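Local coordinates for protein N-glycosylase/DNA lyase (Methanocaldococcus jannaschii, PDB 3FHF) that belongs to the helix-hairpin-helix superfamily of DNA glycosylases and is built almost entirely from helices and connecting loops, at residues K13-K18 against Y203-L207; W44-L48 against A103-I109. All blocks are in the same frame, centred on the assembly; numbering follows the deposited sequence.

Contacts 1 and 2 illustrate how an all-helical protein uses apolar side chains to join distant parts of its chain. Contact 1 pairs two helices, 5-18 and 197-209, drawn from near the two ends of the sequence. It is partly buried, with the aliphatic parts of two lysines taking part. Contact 2 is nested inside the loop that contact 1 closes and is more deeply buried; there helix 41-54 meets the turn between helices 93-103 and 109-115, so backbone carbonyl and CA atoms join the packing. The contacts share no helix, and their centres lie 32 Å apart on opposite sides of the centre of the chain.

Contact 1: K13-K18 against Y203-L207; sequences KIEELK and YIWYL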
loop_
_atom_site.group_PDB
_atom_site.type_symbol
_atom_site.label_atom_id
_atom_site.label_comp_id
_atom_site.label_asym_id
_atom_site.label_seq_id
_atom_site.Cartn_x
_atom_site.Cartn_y
_atom_site.Cartn_z
ATOM N N LYS A 13 11.288 17.061 11.638
ATOM C CA LYS A 13 9.985 16.664 12.164
ATOM C C LYS A 13 9.903 15.145 12.337
ATOM O O LYS A 13 9.430 14.646 13.359
ATOM C CB LYS A 13 8.875 17.123 11.215
ATOM C CG LYS A 13 7.471 16.742 11.665
ATOM C CD LYS A 13 7.143 17.297 13.052
ATOM C CE LYS A 13 5.671 17.078 13.400
ATOM N NZ LYS A 13 5.283 17.740 14.682
ATOM N N ILE A 14 10.354 14.409 11.330
ATOM C CA ILE A 14 10.324 12.955 11.408
ATOM C C ILE A 14 11.190 12.448 12.563
ATOM O O ILE A 14 10.808 11.513 13.265
ATOM C CB ILE A 14 10.775 12.328 10.068
ATOM C CG1 ILE A 14 9.700 12.591 9.011
ATOM C CG2 ILE A 14 11.002 10.822 10.226
ATOM C CD1 ILE A 14 10.114 12.241 7.590
ATOM N N GLU A 15 12.353 13.062 12.765
ATOM C CA GLU A 15 13.229 12.659 13.864
ATOM C C GLU A 15 12.517 12.956 15.179
ATOM O O GLU A 15 12.705 12.260 16.178
ATOM C CB GLU A 15 14.553 13.425 13.813
ATOM C CG GLU A 15 15.448 13.064 12.631
ATOM C CD GLU A 15 16.004 11.648 12.709
ATOM O OE1 GLU A 15 15.777 10.966 13.732
ATOM O OE2 GLU A 15 16.681 11.220 11.746
ATOM N N GLU A 16 11.697 14.000 15.173
ATOM C CA GLU A 16 10.939 14.373 16.361
ATOM C C GLU A 16 9.890 13.291 16.647
ATOM O O GLU A 16 9.690 12.884 17.795
ATOM C CB GLU A 16 10.256 15.717 16.130
ATOM C CG GLU A 16 10.469 16.711 17.250
ATOM C CD GLU A 16 10.357 18.151 16.777
ATOM O OE1 GLU A 16 9.253 18.561 16.358
ATOM O OE2 GLU A 16 11.379 18.868 16.821
ATOM N N LEU A 17 9.230 12.814 15.596
ATOM C CA LEU A 17 8.216 11.781 15.759
ATOM C C LEU A 17 8.847 10.476 16.246
ATOM O O LEU A 17 8.264 9.758 17.069
ATOM C CB LEU A 17 7.482 11.552 14.438
ATOM C CG LEU A 17 6.594 12.700 13.947
ATOM C CD1 LEU A 17 5.983 12.322 12.600
ATOM C CD2 LEU A 17 5.497 12.987 14.973
ATOM N N LYS A 18 10.039 10.173 15.737
ATOM C CA LYS A 18 10.747 8.963 16.141
ATOM C C LYS A 18 11.093 9.010 17.627
ATOM O O LYS A 18 11.266 7.966 18.267
ATOM C CB LYS A 18 12.017 8.786 15.308
ATOM C CG LYS A 18 11.759 8.295 13.883
ATOM C CD LYS A 18 13.026 8.330 13.040
ATOM C CE LYS A 18 14.166 7.562 13.709
ATOM N NZ LYS A 18 15.472 7.823 13.028
ATOM N N TYR A 203 4.847 7.207 8.612
ATOM C CA TYR A 203 5.224 8.486 9.219
ATOM C C TYR A 203 4.668 9.616 8.367
ATOM O O TYR A 203 4.165 10.612 8.889
ATOM C CB TYR A 203 6.746 8.641 9.335
ATOM C CG TYR A 203 7.328 7.979 10.565
ATOM C CD1 TYR A 203 7.596 6.609 10.587
ATOM C CD2 TYR A 203 7.596 8.723 11.712
ATOM C CE1 TYR A 203 8.120 5.997 11.719
ATOM C CE2 TYR A 203 8.117 8.119 12.858
ATOM C CZ TYR A 203 8.376 6.756 12.850
ATOM O OH TYR A 203 8.888 6.161 13.976
ATOM N N ILE A 204 4.753 9.462 7.052
ATOM C CA ILE A 204 4.239 10.478 6.145
ATOM C C ILE A 204 2.722 10.619 6.282
ATOM O O ILE A 204 2.201 11.737 6.341
ATOM C CB ILE A 204 4.615 10.157 4.683
ATOM C CG1 ILE A 204 6.131 10.313 4.511
ATOM C CG2 ILE A 204 3.845 11.062 3.726
ATOM C CD1 ILE A 204 6.644 10.058 3.109
ATOM N N TRP A 205 2.007 9.499 6.339
ATOM C CA TRP A 205 0.560 9.563 6.495
ATOM C C TRP A 205 0.211 10.182 7.844
ATOM O O TRP A 205 -0.735 10.966 7.948
ATOM C CB TRP A 205 -0.093 8.179 6.377
ATOM C CG TRP A 205 -0.538 7.855 4.981
ATOM C CD1 TRP A 205 0.035 6.963 4.119
ATOM C CD2 TRP A 205 -1.634 8.447 4.273
ATOM N NE1 TRP A 205 -0.636 6.967 2.917
ATOM C CE2 TRP A 205 -1.665 7.867 2.987
ATOM C CE3 TRP A 205 -2.593 9.413 4.603
ATOM C CZ2 TRP A 205 -2.622 8.222 2.024
ATOM C CZ3 TRP A 205 -3.544 9.766 3.648
ATOM C CH2 TRP A 205 -3.549 9.171 2.375
ATOM N N TYR A 206 0.977 9.851 8.878
ATOM C CA TYR A 206 0.684 10.407 10.188
ATOM C C TYR A 206 0.833 11.921 10.185
ATOM O O TYR A 206 0.041 12.625 10.811
ATOM C CB TYR A 206 1.585 9.808 11.263
ATOM C CG TYR A 206 1.378 10.470 12.598
ATOM C CD1 TYR A 206 2.185 11.531 13.005
ATOM C CD2 TYR A 206 0.341 10.073 13.437
ATOM C CE1 TYR A 206 1.959 12.181 14.217
ATOM C CE2 TYR A 206 0.106 10.714 14.642
ATOM C CZ TYR A 206 0.918 11.766 15.025
ATOM O OH TYR A 206 0.675 12.411 16.213
ATOM N N LEU A 207 1.842 12.417 9.479
ATOM C CA LEU A 207 2.068 13.858 9.380
ATOM C C LEU A 207 0.918 14.534 8.644
ATOM O O LEU A 207 0.590 15.685 8.909
ATOM C CB LEU A 207 3.367 14.149 8.632
ATOM C CG LEU A 207 4.663 13.972 9.422
ATOM C CD1 LEU A 207 5.862 14.045 8.480
ATOM C CD2 LEU A 207 4.745 15.049 10.488
#
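Leu17 of helix 5-18 overlaps three side chains of helix 197-209, using a different carbon for each. Its CB meets the edge of the Tyr203 ring near the ring plane, 3.8 Å from Tyr203 CE2. Farther out the side chain forks: Leu17 CD1 packs on Leu207 CD2 at 3.7 Å, and Leu17 CD2 reaches Tyr206 CE1, also at 3.7 Å. With CG anti to the carbonyl carbon (chi1 -68°), the forked end is carried between Tyr206 and Leu207.

Leu207 is caught from a second side by Lys13, whose aliphatic chain slides past it in the opposite direction; Lys13 CG lies a tight 3.4 Å from Leu207 CD2. Ile14 crosses Leu207 at about a right angle, its CG1 against the other methyl, Leu207 CD1. At the phenol end of Tyr203, Lys18 CG passes 3.6 Å from the OH, while Lys18 NZ turns away to Glu15 OE1 and to the backbone oxygen of Val193.

The two helical segments cross at 100°, and Ile22 and Ile26 of helix 22-34 extend the packing round the tyrosines. Cohesion across this junction of the terminal helices therefore rests on shape and apolar burial, with the ammonium group of Lys18 engaged elsewhere.

Contact 2: W44-L48 against A103-I109; sequences WFKEL and ARRFKNI
Ala103 O has two neighbours of different kinds: Phe106 N donates a hydrogen bond to it at 2.9 Å, closing the turn that follows helix 93-103, and the ring carbon Phe45 CE1 comes up to it at 3.5 Å. The turn thus offers backbone as well as side chain to the ring. Phe45 CE1 also touches Ala103 CB at 3.9 Å, Phe45 CZ meets Arg104 CG at 4.0 Å, and Phe45 CD1 lies against Lys107 CA at 3.9 Å. The ring can reach all of them because its CG is anti to the backbone N (chi1 -171°), which carries it out from helix 41-54 into the bend. Leu74 of helix 72-75 packs on the same phenylalanine.

The extended side chain of Arg104 crosses that of Phe45 at about a right angle. Its polar end belongs to another part of the fold: NE donates a hydrogen bond to the carbonyl oxygen of Phe73 and NH2 one to that of Leu76, so the residue that packs on Phe45 by its methylene also ties the turn to the region round helix 72-75.

At the start of helix 109-115, Ile109 packs against the backbone of helix 41-54. Its CG2, set between its own backbone N and carbonyl carbon, lies 3.5 Å from Trp44 CB and 3.6 Å from Phe45 N. Its CG1 branch approaches Leu48 CD2 more loosely, and Phe141 of helix 135-144 touches Ile109, Leu48 and Trp44 alike.

Apolar burial therefore joins the helix to the turn, while hydrogen bonds within the turn and from Arg104 to its neighbours would be expected to hold the surface on which Phe45 rests.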
loop_
_atom_site.group_PDB
_atom_site.type_symbol
_atom_site.label_atom_id
_atom_site.label_comp_id
_atom_site.label_asym_id
_atom_site.label_seq_id
_atom_site.Cartn_x
_atom_site.Cartn_y
_atom_site.Cartn_z
ATOM N N TRP A 44 -3.600 -13.947 3.310
ATOM C CA TRP A 44 -2.889 -13.106 2.358
ATOM C C TRP A 44 -3.814 -12.681 1.215
ATOM O O TRP A 44 -3.772 -11.530 0.771
ATOM C CB TRP A 44 -1.675 -13.844 1.792
ATOM C CG TRP A 44 -0.481 -13.885 2.700
ATOM C CD1 TRP A 44 -0.446 -14.302 4.001
ATOM C CD2 TRP A 44 0.861 -13.544 2.353
ATOM N NE1 TRP A 44 0.840 -14.247 4.482
ATOM C CE2 TRP A 44 1.661 -13.785 3.492
ATOM C CE3 TRP A 44 1.469 -13.060 1.187
ATOM C CZ2 TRP A 44 3.040 -13.559 3.498
ATOM C CZ3 TRP A 44 2.841 -12.836 1.195
ATOM C CH2 TRP A 44 3.611 -13.088 2.348
ATOM N N PHE A 45 -4.654 -13.601 0.738
ATOM C CA PHE A 45 -5.569 -13.268 -0.354
ATOM C C PHE A 45 -6.552 -12.171 0.057
ATOM O O PHE A 45 -6.954 -11.342 -0.770
ATOM C CB PHE A 45 -6.363 -14.495 -0.818
ATOM C CG PHE A 45 -7.163 -14.246 -2.071
ATOM C CD1 PHE A 45 -6.524 -14.089 -3.294
ATOM C CD2 PHE A 45 -8.543 -14.097 -2.016
ATOM C CE1 PHE A 45 -7.245 -13.780 -4.450
ATOM C CE2 PHE A 45 -9.279 -13.786 -3.166
ATOM C CZ PHE A 45 -8.627 -13.627 -4.385
ATOM N N LYS A 46 -6.960 -12.182 1.327
ATOM C CA LYS A 46 -7.876 -11.162 1.827
ATOM C C LYS A 46 -7.203 -9.794 1.805
ATOM O O LYS A 46 -7.858 -8.782 1.560
ATOM C CB LYS A 46 -8.322 -11.462 3.265
ATOM C CG LYS A 46 -9.565 -12.329 3.406
ATOM C CD LYS A 46 -9.289 -13.778 3.076
ATOM C CE LYS A 46 -10.375 -14.679 3.645
ATOM N NZ LYS A 46 -10.071 -16.122 3.449
ATOM N N GLU A 47 -5.903 -9.755 2.086
ATOM C CA GLU A 47 -5.179 -8.485 2.072
ATOM C C GLU A 47 -5.012 -7.996 0.644
ATOM O O GLU A 47 -4.985 -6.790 0.390
ATOM C CB GLU A 47 -3.805 -8.619 2.723
ATOM C CG GLU A 47 -3.859 -8.674 4.225
ATOM C CD GLU A 47 -4.517 -7.445 4.831
ATOM O OE1 GLU A 47 -3.981 -6.328 4.672
ATOM O OE2 GLU A 47 -5.577 -7.602 5.466
ATOM N N LEU A 48 -4.897 -8.933 -0.289
ATOM C CA LEU A 48 -4.754 -8.570 -1.691
ATOM C C LEU A 48 -6.051 -7.896 -2.134
ATOM O O LEU A 48 -6.037 -6.929 -2.894
ATOM C CB LEU A 48 -4.501 -9.813 -2.542
ATOM C CG LEU A 48 -4.354 -9.558 -4.048
ATOM C CD1 LEU A 48 -3.073 -8.771 -4.325
ATOM C CD2 LEU A 48 -4.320 -10.877 -4.778
ATOM N N ALA A 103 -8.743 -12.888 -9.669
ATOM C CA ALA A 103 -7.538 -13.091 -8.874
ATOM C C ALA A 103 -7.556 -14.429 -8.160
ATOM O O ALA A 103 -6.528 -14.887 -7.666
ATOM C CB ALA A 103 -7.385 -11.965 -7.854
ATOM N N ARG A 104 -8.721 -15.060 -8.109
ATOM C CA ARG A 104 -8.848 -16.339 -7.422
ATOM C C ARG A 104 -7.984 -17.460 -7.990
ATOM O O ARG A 104 -7.716 -18.441 -7.298
ATOM C CB ARG A 104 -10.316 -16.764 -7.389
ATOM C CG ARG A 104 -11.147 -15.909 -6.448
ATOM C CD ARG A 104 -12.618 -16.256 -6.507
ATOM N NE ARG A 104 -13.405 -15.389 -5.633
ATOM C CZ ARG A 104 -14.733 -15.414 -5.566
ATOM N NH1 ARG A 104 -15.418 -16.262 -6.324
ATOM N NH2 ARG A 104 -15.374 -14.600 -4.737
ATOM N N ARG A 105 -7.538 -17.324 -9.235
ATOM C CA ARG A 105 -6.695 -18.365 -9.815
ATOM C C ARG A 105 -5.317 -18.360 -9.155
ATOM O O ARG A 105 -4.524 -19.284 -9.350
ATOM C CB ARG A 105 -6.570 -18.190 -11.337
ATOM C CG ARG A 105 -5.903 -16.914 -11.816
ATOM C CD ARG A 105 -6.069 -16.806 -13.323
ATOM N NE ARG A 105 -5.274 -15.745 -13.934
ATOM C CZ ARG A 105 -5.417 -14.447 -13.686
ATOM N NH1 ARG A 105 -6.330 -14.024 -12.826
ATOM N NH2 ARG A 105 -4.645 -13.568 -14.307
ATOM N N PHE A 106 -5.060 -17.315 -8.365
ATOM C CA PHE A 106 -3.805 -17.148 -7.633
ATOM C C PHE A 106 -4.096 -17.121 -6.123
ATOM O O PHE A 106 -3.320 -16.553 -5.351
ATOM C CB PHE A 106 -3.125 -15.821 -8.015
ATOM C CG PHE A 106 -2.739 -15.712 -9.474
ATOM C CD1 PHE A 106 -1.849 -16.612 -10.048
ATOM C CD2 PHE A 106 -3.250 -14.689 -10.268
ATOM C CE1 PHE A 106 -1.476 -16.491 -11.392
ATOM C CE2 PHE A 106 -2.881 -14.563 -11.612
ATOM C CZ PHE A 106 -1.994 -15.466 -12.171
ATOM N N LYS A 107 -5.203 -17.735 -5.704
ATOM C CA LYS A 107 -5.581 -17.721 -4.292
ATOM C C LYS A 107 -4.484 -18.143 -3.316
ATOM O O LYS A 107 -4.490 -17.722 -2.159
ATOM C CB LYS A 107 -6.851 -18.555 -4.050
ATOM C CG LYS A 107 -6.717 -20.054 -4.249
ATOM C CD LYS A 107 -8.006 -20.752 -3.816
ATOM C CE LYS A 107 -7.937 -22.259 -4.007
ATOM N NZ LYS A 107 -7.828 -22.620 -5.442
ATOM N N ASN A 108 -3.551 -18.975 -3.764
ATOM C CA ASN A 108 -2.453 -19.386 -2.897
ATOM C C ASN A 108 -1.351 -18.349 -3.117
ATOM O O ASN A 108 -0.200 -18.677 -3.386
ATOM C CB ASN A 108 -1.980 -20.790 -3.272
ATOM C CG ASN A 108 -1.467 -20.879 -4.696
ATOM O OD1 ASN A 108 -2.052 -20.303 -5.619
ATOM N ND2 ASN A 108 -0.378 -21.623 -4.886
ATOM N N ILE A 109 -1.743 -17.084 -2.986
ATOM C CA ILE A 109 -0.860 -15.949 -3.212
ATOM C C ILE A 109 0.378 -15.889 -2.313
ATOM O O ILE A 109 1.409 -15.356 -2.715
ATOM C CB ILE A 109 -1.684 -14.617 -3.131
ATOM C CG1 ILE A 109 -0.906 -13.482 -3.792
ATOM C CG2 ILE A 109 -2.034 -14.279 -1.675
ATOM C CD1 ILE A 109 -0.599 -13.730 -5.271
#